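Local atomic coordinates of mutual gliding-motility protein MglA (PDB entry 5YMX), a protein that is a small Ras-like G protein of the ADP-ribosylation factor family, here with GDP bound, and is probably involved in gliding motility. Residues 27-32 with 76-81; 56-61 with 71-76; 100-105 with 137-142. All blocks are in the same frame, centred on the assembly; numbering follows the deposited sequence.

Contact 1 (27-32 with 76-81); sequences TNLQYI and LYTVPG. With GDP (guanosine-5'-diphosphate), chain C.
Leu29, on helix 25-34, reaches down onto strand 71-78 and carries most of this buried contact. Its CB leads towards the strand; CG comes next and lies 4.2 Å from CB of Leu76, the two side chains sliding past each other in opposite directions. At the tip, CD2 does the touching: it sits over the backbone, 3.9 Å from Leu76 O, and 4.0 Å from CG2 of Thr78. That methyl of Thr78 is held between its own backbone N and carbonyl carbon because OG1 is anti to N (chi1 -161°), and OG1 is thereby given to the carbonyl of Tyr17 on the neighbouring strand 10-18. One turn further along the helix, Ile32 crosses Leu76 at about a right angle, CD1 to CD1 at 3.8 Å. No hydrogen bond joins the two segments directly. They meet again through GDP: Thr27 N and OG1 both grip O2A, OG1 at 2.7 Å from it, while Gly81 N gives its hydrogen to O2B at 2.8 Å. Helix packed on strand by aliphatic carbons, with its start and the loop after the strand converging on a diphosphate, is the nucleotide-site architecture of small P-loop G proteins.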
loop_
_atom_site.group_PDB
_atom_site.type_symbol
_atom_site.label_atom_id
_atom_site.label_comp_id
_atom_site.label_asym_id
_atom_site.label_seq_id
_atom_site.Cartn_x
_atom_site.Cartn_y
_atom_site.Cartn_z
ATOM N N THR A 27 11.189 -3.198 1.929
ATOM C CA THR A 27 12.008 -2.142 2.514
ATOM C C THR A 27 11.134 -1.021 3.058
ATOM O O THR A 27 11.382 -0.505 4.151
ATOM C CB THR A 27 13.000 -1.625 1.463
ATOM O OG1 THR A 27 13.779 -2.724 0.956
ATOM C CG2 THR A 27 13.946 -0.605 2.066
ATOM N N ASN A 28 10.090 -0.642 2.316
ATOM C CA ASN A 28 9.128 0.327 2.835
ATOM C C ASN A 28 8.524 -0.153 4.148
ATOM O O ASN A 28 8.493 0.588 5.135
ATOM C CB ASN A 28 8.001 0.544 1.816
ATOM C CG ASN A 28 8.285 1.672 0.842
ATOM O OD1 ASN A 28 7.909 2.810 1.096
ATOM N ND2 ASN A 28 8.936 1.359 -0.290
ATOM N N LEU A 29 7.981 -1.376 4.164
ATOM C CA LEU A 29 7.310 -1.860 5.370
ATOM C C LEU A 29 8.263 -1.921 6.558
ATOM O O LEU A 29 7.888 -1.547 7.671
ATOM C CB LEU A 29 6.651 -3.224 5.133
ATOM C CG LEU A 29 5.172 -3.167 4.723
ATOM C CD1 LEU A 29 4.976 -2.495 3.369
ATOM C CD2 LEU A 29 4.552 -4.553 4.713
ATOM N N GLN A 30 9.489 -2.411 6.339
ATOM C CA GLN A 30 10.450 -2.534 7.429
ATOM C C GLN A 30 10.860 -1.168 7.954
ATOM O O GLN A 30 11.016 -0.988 9.169
ATOM C CB GLN A 30 11.700 -3.274 6.946
ATOM C CG GLN A 30 11.545 -4.760 6.732
ATOM C CD GLN A 30 12.775 -5.358 6.061
ATOM O OE1 GLN A 30 13.480 -4.674 5.308
ATOM N NE2 GLN A 30 13.030 -6.628 6.314
ATOM N N TYR A 31 11.057 -0.196 7.056
ATOM C CA TYR A 31 11.418 1.140 7.512
ATOM C C TYR A 31 10.312 1.710 8.386
ATOM O O TYR A 31 10.565 2.241 9.473
ATOM C CB TYR A 31 11.710 2.070 6.322
ATOM C CG TYR A 31 12.217 3.411 6.811
ATOM C CD1 TYR A 31 13.573 3.614 7.055
ATOM C CD2 TYR A 31 11.346 4.458 7.073
ATOM C CE1 TYR A 31 14.047 4.817 7.541
ATOM C CE2 TYR A 31 11.809 5.682 7.555
ATOM C CZ TYR A 31 13.160 5.846 7.799
ATOM O OH TYR A 31 13.626 7.060 8.270
ATOM N N ILE A 32 9.067 1.600 7.921
ATOM C CA ILE A 32 7.945 2.084 8.713
ATOM C C ILE A 32 7.886 1.352 10.047
ATOM O O ILE A 32 7.749 1.970 11.107
ATOM C CB ILE A 32 6.630 1.932 7.930
ATOM C CG1 ILE A 32 6.667 2.806 6.679
ATOM C CG2 ILE A 32 5.446 2.288 8.841
ATOM C CD1 ILE A 32 5.685 2.357 5.603
ATOM N N LEU A 76 -0.638 -2.772 7.095
ATOM C CA LEU A 76 0.147 -2.680 5.866
ATOM C C LEU A 76 0.460 -4.088 5.385
ATOM O O LEU A 76 0.954 -4.915 6.162
ATOM C CB LEU A 76 1.445 -1.894 6.079
ATOM C CG LEU A 76 1.361 -0.521 6.751
ATOM C CD1 LEU A 76 2.665 0.225 6.539
ATOM C CD2 LEU A 76 0.177 0.310 6.279
ATOM N N TYR A 77 0.184 -4.351 4.102
ATOM C CA TYR A 77 0.317 -5.686 3.526
ATOM C C TYR A 77 1.101 -5.633 2.223
ATOM O O TYR A 77 0.923 -4.712 1.422
ATOM C CB TYR A 77 -1.071 -6.264 3.157
ATOM C CG TYR A 77 -1.802 -6.930 4.293
ATOM C CD1 TYR A 77 -2.432 -6.183 5.280
ATOM C CD2 TYR A 77 -1.857 -8.309 4.379
ATOM C CE1 TYR A 77 -3.102 -6.809 6.324
ATOM C CE2 TYR A 77 -2.513 -8.944 5.422
ATOM C CZ TYR A 77 -3.127 -8.187 6.391
ATOM O OH TYR A 77 -3.780 -8.826 7.427
ATOM N N THR A 78 1.905 -6.664 1.975
ATOM C CA THR A 78 2.541 -6.805 0.675
ATOM C C THR A 78 2.853 -8.265 0.409
ATOM O O THR A 78 2.955 -9.078 1.332
ATOM C CB THR A 78 3.809 -5.939 0.579
ATOM O OG1 THR A 78 4.148 -5.739 -0.797
ATOM C CG2 THR A 78 5.014 -6.579 1.285
ATOM N N VAL A 79 3.009 -8.585 -0.873
ATOM C CA VAL A 79 3.533 -9.879 -1.315
ATOM C C VAL A 79 4.948 -9.603 -1.798
ATOM O O VAL A 79 5.129 -9.057 -2.895
ATOM C CB VAL A 79 2.689 -10.482 -2.449
ATOM C CG1 VAL A 79 3.338 -11.754 -2.975
ATOM C CG2 VAL A 79 1.285 -10.755 -1.977
ATOM N N PRO A 80 5.966 -9.908 -1.005
ATOM C CA PRO A 80 7.326 -9.497 -1.351
ATOM C C PRO A 80 8.021 -10.511 -2.247
ATOM O O PRO A 80 7.669 -11.692 -2.296
ATOM C CB PRO A 80 8.019 -9.458 0.020
ATOM C CG PRO A 80 7.354 -10.562 0.774
ATOM C CD PRO A 80 5.899 -10.540 0.326
ATOM N N GLY A 81 9.030 -10.018 -2.952
ATOM C CA GLY A 81 9.928 -10.874 -3.699
ATOM C C GLY A 81 9.331 -11.356 -5.007
ATOM O O GLY A 81 8.326 -10.844 -5.510
HETATM P PB GDP C . 10.206 -6.317 -2.619
HETATM O O1B GDP C . 9.728 -6.477 -1.198
HETATM O O2B GDP C . 10.356 -7.621 -3.340
HETATM O O3B GDP C . 9.417 -5.315 -3.406
HETATM O O3A GDP C . 11.704 -5.673 -2.592
HETATM P PA GDP C . 12.695 -5.369 -1.344
HETATM O O1A GDP C . 13.064 -6.663 -0.691
HETATM O O2A GDP C . 12.157 -4.282 -0.462
HETATM O "O5'" GDP C . 13.960 -4.764 -2.115
HETATM C "C5'" GDP C . 14.717 -5.553 -3.039
HETATM C "C4'" GDP C . 16.166 -5.070 -3.052
HETATM O "O4'" GDP C . 16.228 -3.715 -3.516
HETATM C "C3'" GDP C . 16.820 -5.083 -1.681
HETATM O "O3'" GDP C . 18.198 -5.441 -1.868
HETATM C "C2'" GDP C . 16.726 -3.640 -1.237
HETATM O "O2'" GDP C . 17.760 -3.281 -0.318
HETATM C "C1'" GDP C . 16.896 -2.908 -2.550
HETATM N N9 GDP C . 16.269 -1.580 -2.531
HETATM C C8 GDP C . 14.998 -1.293 -2.146
HETATM N N7 GDP C . 14.762 0.040 -2.270
HETATM C C5 GDP C . 15.889 0.588 -2.784
HETATM C C6 GDP C . 16.315 1.936 -3.171
HETATM O O6 GDP C . 15.548 2.909 -3.058
HETATM N N1 GDP C . 17.563 2.077 -3.644
HETATM C C2 GDP C . 18.429 1.063 -3.785
HETATM N N2 GDP C . 19.663 1.327 -4.279
HETATM N N3 GDP C . 18.112 -0.211 -3.447
HETATM C C4 GDP C . 16.872 -0.478 -2.957
#

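Contact 2 (56-61 with 71-76); sequences FFDFLP and KTRFHL
Asp58 and Arg73 form the salt bridge across this hairpin, OD1 to NH1 at 2.9 Å. NH1 meets OD1 nearly along its C-O axis, yet the carboxylate and guanidinium planes stand 87° apart and the oxygen lies out of the guanidinium plane; the N-H...O angle is 133°, so the bond is bent. The arginine chain is extended through chi1 and chi2, then bent at chi3 (-64°), which also leaves NE to a second carboxylate, that of Glu10.

Four backbone hydrogen bonds tie the strands: Phe57 and Leu76 exchange a pair, as do Phe59 and Phe74, the bond from Phe59 N to Phe74 O measuring 2.9 Å. Between them Asp58 and His75 make a non-hydrogen-bonded pair, and there CB of Asp58 rests over the face of the imidazole, 3.5 Å from its centroid, in a CH-pi contact. NE2 of that ring is hydrogen-bonded to Asn12. Where the strand 53-59 ends, a water lies within hydrogen-bonding distance of Pro61 O and Thr72 O, and Leu60 lays its CB over one face of the Arg73 guanidinium.

The face with Phe57, Phe59, Phe74 and Leu76 is built from apolar side chains. CZ of Phe57 lies 3.8 Å from CD1 of Leu76, both side chains pointing the same way, whereas Phe59 crosses Phe74 with CE1 3.9 Å from its CB. Coming in at the end of the hairpin, CG of Pro61 meets the edge of the Phe74 ring, 4.0 Å from CD2. Helix 25-34 covers this side at Phe57 through Leu29 and Ile32, helix 176-193 packs on Phe74 and Leu76, and strand 10-18 continues the sheet beyond strand 71-78.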
loop_
_atom_site.group_PDB
_atom_site.type_symbol
_atom_site.label_atom_id
_atom_site.label_comp_id
_atom_site.label_asym_id
_atom_site.label_seq_id
_atom_site.Cartn_x
_atom_site.Cartn_y
_atom_site.Cartn_z
ATOM N N PHE A 56 3.146 -8.470 6.623
ATOM C CA PHE A 56 2.180 -7.477 7.076
ATOM C C PHE A 56 2.386 -7.150 8.544
ATOM O O PHE A 56 3.016 -7.900 9.292
ATOM C CB PHE A 56 0.721 -7.888 6.796
ATOM C CG PHE A 56 0.280 -9.126 7.518
ATOM C CD1 PHE A 56 0.585 -10.389 7.027
ATOM C CD2 PHE A 56 -0.472 -9.029 8.682
ATOM C CE1 PHE A 56 0.138 -11.538 7.690
ATOM C CE2 PHE A 56 -0.913 -10.175 9.343
ATOM C CZ PHE A 56 -0.604 -11.424 8.844
ATOM N N PHE A 57 1.823 -6.018 8.941
ATOM C CA PHE A 57 1.709 -5.667 10.352
ATOM C C PHE A 57 0.629 -4.610 10.511
ATOM O O PHE A 57 0.161 -4.014 9.539
ATOM C CB PHE A 57 3.041 -5.179 10.943
ATOM C CG PHE A 57 3.496 -3.841 10.425
ATOM C CD1 PHE A 57 4.193 -3.741 9.225
ATOM C CD2 PHE A 57 3.271 -2.681 11.159
ATOM C CE1 PHE A 57 4.642 -2.499 8.758
ATOM C CE2 PHE A 57 3.732 -1.449 10.709
ATOM C CZ PHE A 57 4.421 -1.359 9.511
ATOM N N ASP A 58 0.256 -4.357 11.760
ATOM C CA ASP A 58 -0.710 -3.311 12.043
ATOM C C ASP A 58 -0.201 -2.393 13.146
ATOM O O ASP A 58 0.668 -2.753 13.944
ATOM C CB ASP A 58 -2.119 -3.871 12.360
ATOM C CG ASP A 58 -2.170 -4.643 13.661
ATOM O OD1 ASP A 58 -2.144 -4.012 14.740
ATOM O OD2 ASP A 58 -2.256 -5.885 13.606
ATOM N N PHE A 59 -0.738 -1.181 13.158
ATOM C CA PHE A 59 -0.375 -0.229 14.198
ATOM C C PHE A 59 -1.494 0.791 14.358
ATOM O O PHE A 59 -2.274 1.040 13.433
ATOM C CB PHE A 59 0.968 0.465 13.914
ATOM C CG PHE A 59 0.946 1.357 12.710
ATOM C CD1 PHE A 59 1.020 0.823 11.436
ATOM C CD2 PHE A 59 0.843 2.735 12.852
ATOM C CE1 PHE A 59 0.992 1.653 10.315
ATOM C CE2 PHE A 59 0.812 3.566 11.742
ATOM C CZ PHE A 59 0.885 3.023 10.471
ATOM N N LEU A 60 -1.566 1.362 15.553
ATOM C CA LEU A 60 -2.617 2.309 15.916
ATOM C C LEU A 60 -1.935 3.631 16.216
ATOM O O LEU A 60 -1.439 3.831 17.337
ATOM C CB LEU A 60 -3.353 1.799 17.156
ATOM C CG LEU A 60 -4.602 2.532 17.644
ATOM C CD1 LEU A 60 -5.769 2.268 16.716
ATOM C CD2 LEU A 60 -4.951 2.125 19.077
ATOM N N PRO A 61 -1.864 4.560 15.261
ATOM C CA PRO A 61 -1.082 5.786 15.496
ATOM C C PRO A 61 -1.700 6.644 16.592
ATOM O O PRO A 61 -2.909 6.875 16.613
ATOM C CB PRO A 61 -1.098 6.496 14.134
ATOM C CG PRO A 61 -2.205 5.874 13.361
ATOM C CD PRO A 61 -2.428 4.492 13.899
ATOM N N LYS A 71 -11.193 4.820 16.793
ATOM C CA LYS A 71 -9.803 5.007 16.410
ATOM C C LYS A 71 -9.535 4.229 15.129
ATOM O O LYS A 71 -10.241 3.275 14.806
ATOM C CB LYS A 71 -8.874 4.523 17.523
ATOM C CG LYS A 71 -8.971 5.348 18.803
ATOM C CD LYS A 71 -7.945 4.894 19.831
ATOM C CE LYS A 71 -8.149 5.592 21.171
ATOM N NZ LYS A 71 -8.012 7.075 21.074
ATOM N N THR A 72 -8.517 4.653 14.382
ATOM C CA THR A 72 -8.177 4.005 13.120
ATOM C C THR A 72 -6.869 3.239 13.278
ATOM O O THR A 72 -5.841 3.822 13.643
ATOM C CB THR A 72 -8.097 5.001 11.960
ATOM O OG1 THR A 72 -9.354 5.671 11.808
ATOM C CG2 THR A 72 -7.763 4.272 10.659
ATOM N N ARG A 73 -6.913 1.941 12.992
ATOM C CA ARG A 73 -5.755 1.060 13.001
ATOM C C ARG A 73 -5.400 0.740 11.558
ATOM O O ARG A 73 -6.268 0.330 10.785
ATOM C CB ARG A 73 -6.091 -0.241 13.742
ATOM C CG ARG A 73 -4.923 -1.232 13.813
ATOM C CD ARG A 73 -5.250 -2.458 14.659
ATOM N NE ARG A 73 -5.486 -2.100 16.057
ATOM C CZ ARG A 73 -4.516 -1.880 16.938
ATOM N NH1 ARG A 73 -3.245 -1.988 16.568
ATOM N NH2 ARG A 73 -4.810 -1.550 18.189
ATOM N N PHE A 74 -4.134 0.930 11.197
ATOM C CA PHE A 74 -3.672 0.696 9.835
ATOM C C PHE A 74 -2.953 -0.638 9.751
ATOM O O PHE A 74 -2.141 -0.972 10.617
ATOM C CB PHE A 74 -2.757 1.833 9.361
ATOM C CG PHE A 74 -3.506 3.092 9.065
ATOM C CD1 PHE A 74 -4.152 3.253 7.850
ATOM C CD2 PHE A 74 -3.617 4.093 10.021
ATOM C CE1 PHE A 74 -4.876 4.403 7.579
ATOM C CE2 PHE A 74 -4.337 5.243 9.749
ATOM C CZ PHE A 74 -4.962 5.396 8.528
ATOM N N HIS A 75 -3.266 -1.403 8.706
ATOM C CA HIS A 75 -2.644 -2.694 8.456
ATOM C C HIS A 75 -1.950 -2.585 7.113
ATOM O O HIS A 75 -2.610 -2.330 6.104
ATOM C CB HIS A 75 -3.703 -3.797 8.367
ATOM C CG HIS A 75 -4.533 -3.965 9.599
ATOM N ND1 HIS A 75 -4.556 -5.141 10.315
ATOM C CD2 HIS A 75 -5.402 -3.127 10.215
ATOM C CE1 HIS A 75 -5.383 -5.012 11.334
ATOM N NE2 HIS A 75 -5.909 -3.800 11.300
ATOM N N LEU A 76 -0.638 -2.772 7.095
ATOM C CA LEU A 76 0.147 -2.680 5.866
ATOM C C LEU A 76 0.460 -4.088 5.385
ATOM O O LEU A 76 0.954 -4.915 6.162
ATOM C CB LEU A 76 1.445 -1.894 6.079
ATOM C CG LEU A 76 1.361 -0.521 6.751
ATOM C CD1 LEU A 76 2.665 0.225 6.539
ATOM C CD2 LEU A 76 0.177 0.310 6.279
HETATM O O HOH W 1 -5.366 5.554 15.780
#

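Contact 3 (100-105 with 137-142); sequences VFVADS and VIQYNK. With GDP (guanosine-5'-diphosphate), chain C.
Lys142 and Asp104 close the ends of two parallel strands with a salt bridge, NZ to OD2 at 2.8 Å. Chi1 (-46°) sets CG of the lysine 3.4 Å from C6 of GDP, and the extended chain beyond it runs over one face of the guanine before NZ reaches the carboxylate from above its plane; NZ also bonds the carbonyl of Leu22. Asn141 has CG anti to the backbone N (chi1 -169°), turning its amide to the base: ND2 gives a hydrogen bond to N7 at 3.0 Å and another to Cys23 O, while OD1 takes one from Ala170 N. Its carbonyl O is gripped twice by Ser105, by N and by OG from opposite faces of its plane, OG at 2.7 Å. Phe101 and Ile138 lie side by side, CD2 to CD1 at 3.8 Å. Gln139 runs out beside Val102, its OE1 hydrogen-bonded to Asn28. Four backbone hydrogen bonds, given by Phe101, Gln139, Ala103 and Asn141, the two at Gln139 nearly straight, hold this beta-alpha-beta crossover. Asn141, Lys142 and Asp144 match the NKxD guanine-recognition motif; with N, O, OD1 and ND2 all hydrogen-bonded to protein, Asn141 probably presents a fixed amide to the base.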
loop_
_atom_site.group_PDB
_atom_site.type_symbol
_atom_site.label_atom_id
_atom_site.label_comp_id
_atom_site.label_asym_id
_atom_site.label_seq_id
_atom_site.Cartn_x
_atom_site.Cartn_y
_atom_site.Cartn_z
ATOM N N VAL A 100 -0.592 1.535 -2.373
ATOM C CA VAL A 100 0.646 2.213 -2.743
ATOM C C VAL A 100 1.272 1.370 -3.833
ATOM O O VAL A 100 1.602 0.206 -3.597
ATOM C CB VAL A 100 1.623 2.337 -1.561
ATOM C CG1 VAL A 100 2.954 2.927 -2.038
ATOM C CG2 VAL A 100 1.008 3.168 -0.441
ATOM N N PHE A 101 1.413 1.935 -5.035
ATOM C CA PHE A 101 2.175 1.266 -6.082
ATOM C C PHE A 101 3.621 1.724 -5.980
ATOM O O PHE A 101 3.902 2.924 -6.098
ATOM C CB PHE A 101 1.624 1.529 -7.487
ATOM C CG PHE A 101 2.328 0.720 -8.548
ATOM C CD1 PHE A 101 1.927 -0.578 -8.823
ATOM C CD2 PHE A 101 3.427 1.230 -9.233
ATOM C CE1 PHE A 101 2.584 -1.335 -9.788
ATOM C CE2 PHE A 101 4.093 0.466 -10.187
ATOM C CZ PHE A 101 3.658 -0.807 -10.476
ATOM N N VAL A 102 4.525 0.781 -5.737
ATOM C CA VAL A 102 5.955 1.071 -5.641
ATOM C C VAL A 102 6.583 0.706 -6.976
ATOM O O VAL A 102 6.584 -0.466 -7.361
ATOM C CB VAL A 102 6.614 0.317 -4.474
ATOM C CG1 VAL A 102 8.112 0.650 -4.421
ATOM C CG2 VAL A 102 5.912 0.642 -3.138
ATOM N N ALA A 103 7.078 1.711 -7.695
ATOM C CA ALA A 103 7.756 1.498 -8.960
ATOM C C ALA A 103 9.265 1.472 -8.749
ATOM O O ALA A 103 9.827 2.295 -8.014
ATOM C CB ALA A 103 7.415 2.622 -9.934
ATOM N N ASP A 104 9.927 0.539 -9.414
ATOM C CA ASP A 104 11.379 0.497 -9.412
ATOM C C ASP A 104 11.862 1.425 -10.520
ATOM O O ASP A 104 11.584 1.183 -11.697
ATOM C CB ASP A 104 11.804 -0.947 -9.669
ATOM C CG ASP A 104 13.291 -1.157 -9.541
ATOM O OD1 ASP A 104 14.064 -0.279 -9.986
ATOM O OD2 ASP A 104 13.693 -2.219 -9.015
ATOM N N SER A 105 12.568 2.497 -10.150
ATOM C CA SER A 105 12.899 3.522 -11.139
ATOM C C SER A 105 13.940 3.085 -12.158
ATOM O O SER A 105 14.163 3.814 -13.128
ATOM C CB SER A 105 13.386 4.804 -10.460
ATOM O OG SER A 105 12.341 5.387 -9.699
ATOM N N VAL A 137 -1.781 5.970 -4.264
ATOM C CA VAL A 137 -0.621 6.825 -4.474
ATOM C C VAL A 137 0.470 5.981 -5.110
ATOM O O VAL A 137 0.496 4.754 -4.974
ATOM C CB VAL A 137 -0.100 7.472 -3.171
ATOM C CG1 VAL A 137 -1.212 8.197 -2.422
ATOM C CG2 VAL A 137 0.535 6.452 -2.255
ATOM N N ILE A 138 1.385 6.652 -5.800
ATOM C CA ILE A 138 2.477 5.976 -6.482
ATOM C C ILE A 138 3.809 6.477 -5.934
ATOM O O ILE A 138 3.998 7.683 -5.728
ATOM C CB ILE A 138 2.375 6.095 -8.028
ATOM C CG1 ILE A 138 3.414 5.210 -8.723
ATOM C CG2 ILE A 138 2.481 7.530 -8.529
ATOM C CD1 ILE A 138 3.072 4.914 -10.185
ATOM N N GLN A 139 4.720 5.544 -5.694
ATOM C CA GLN A 139 6.061 5.858 -5.223
ATOM C C GLN A 139 7.060 5.483 -6.301
ATOM O O GLN A 139 7.058 4.349 -6.780
ATOM C CB GLN A 139 6.363 5.068 -3.949
ATOM C CG GLN A 139 7.762 5.357 -3.388
ATOM C CD GLN A 139 8.076 4.473 -2.208
ATOM O OE1 GLN A 139 8.750 3.461 -2.351
ATOM N NE2 GLN A 139 7.574 4.848 -1.028
ATOM N N TYR A 140 7.909 6.437 -6.687
ATOM C CA TYR A 140 9.019 6.159 -7.599
ATOM C C TYR A 140 10.229 5.904 -6.716
ATOM O O TYR A 140 10.840 6.845 -6.195
ATOM C CB TYR A 140 9.276 7.337 -8.533
ATOM C CG TYR A 140 8.072 7.774 -9.338
ATOM C CD1 TYR A 140 7.152 6.846 -9.830
ATOM C CD2 TYR A 140 7.848 9.110 -9.602
ATOM C CE1 TYR A 140 6.050 7.259 -10.567
ATOM C CE2 TYR A 140 6.768 9.526 -10.344
ATOM C CZ TYR A 140 5.870 8.598 -10.825
ATOM O OH TYR A 140 4.784 9.012 -11.557
ATOM N N ASN A 141 10.535 4.626 -6.492
ATOM C CA ASN A 141 11.573 4.220 -5.558
ATOM C C ASN A 141 12.913 4.051 -6.287
ATOM O O ASN A 141 12.982 3.984 -7.516
ATOM C CB ASN A 141 11.157 2.933 -4.836
ATOM C CG ASN A 141 12.056 2.602 -3.669
ATOM O OD1 ASN A 141 12.523 3.500 -2.955
ATOM N ND2 ASN A 141 12.316 1.316 -3.467
ATOM N N LYS A 142 13.996 3.956 -5.509
ATOM C CA LYS A 142 15.349 3.765 -6.040
ATOM C C LYS A 142 15.825 4.989 -6.814
ATOM O O LYS A 142 16.571 4.869 -7.794
ATOM C CB LYS A 142 15.484 2.475 -6.863
ATOM C CG LYS A 142 14.850 1.245 -6.194
ATOM C CD LYS A 142 15.402 -0.057 -6.745
ATOM C CE LYS A 142 14.797 -1.266 -6.061
ATOM N NZ LYS A 142 15.255 -2.542 -6.683
HETATM P PB GDP C . 10.206 -6.317 -2.619
HETATM O O1B GDP C . 9.728 -6.477 -1.198
HETATM O O2B GDP C . 10.356 -7.621 -3.340
HETATM O O3B GDP C . 9.417 -5.315 -3.406
HETATM O O3A GDP C . 11.704 -5.673 -2.592
HETATM P PA GDP C . 12.695 -5.369 -1.344
HETATM O O1A GDP C . 13.064 -6.663 -0.691
HETATM O O2A GDP C . 12.157 -4.282 -0.462
HETATM O "O5'" GDP C . 13.960 -4.764 -2.115
HETATM C "C5'" GDP C . 14.717 -5.553 -3.039
HETATM C "C4'" GDP C . 16.166 -5.070 -3.052
HETATM O "O4'" GDP C . 16.228 -3.715 -3.516
HETATM C "C3'" GDP C . 16.820 -5.083 -1.681
HETATM O "O3'" GDP C . 18.198 -5.441 -1.868
HETATM C "C2'" GDP C . 16.726 -3.640 -1.237
HETATM O "O2'" GDP C . 17.760 -3.281 -0.318
HETATM C "C1'" GDP C . 16.896 -2.908 -2.550
HETATM N N9 GDP C . 16.269 -1.580 -2.531
HETATM C C8 GDP C . 14.998 -1.293 -2.146
HETATM N N7 GDP C . 14.762 0.040 -2.270
HETATM C C5 GDP C . 15.889 0.588 -2.784
HETATM C C6 GDP C . 16.315 1.936 -3.171
HETATM O O6 GDP C . 15.548 2.909 -3.058
HETATM N N1 GDP C . 17.563 2.077 -3.644
HETATM C C2 GDP C . 18.429 1.063 -3.785
HETATM N N2 GDP C . 19.663 1.327 -4.279
HETATM N N3 GDP C . 18.112 -0.211 -3.447
HETATM C C4 GDP C . 16.872 -0.478 -2.957
#

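Overall arrangement
All three contacts belong to one mixed sheet and the helices on it. Contacts 1 and 3 are buried and both touch GDP, contact 1 at the phosphates, contact 3 at the base; contact 2 lies partly at the surface, about 21 Å from contact 3 between centres. Contacts 1 and 2 share Leu76 and strand 71-78, and the Tyr77 ring stacks on Phe56. Asn28 probably hydrogen-bonds Gln139, joining contact 1 to contact 3. Chemistry follows place: contact 1 is aliphatic helix-on-strand packing, contact 2 pairs antiparallel strands with a salt bridge and an imidazole on the Asp58 face and mainly phenylalanines and Leu76 on the other, and contact 3 pairs parallel strands whose polar ends serve the nucleotide.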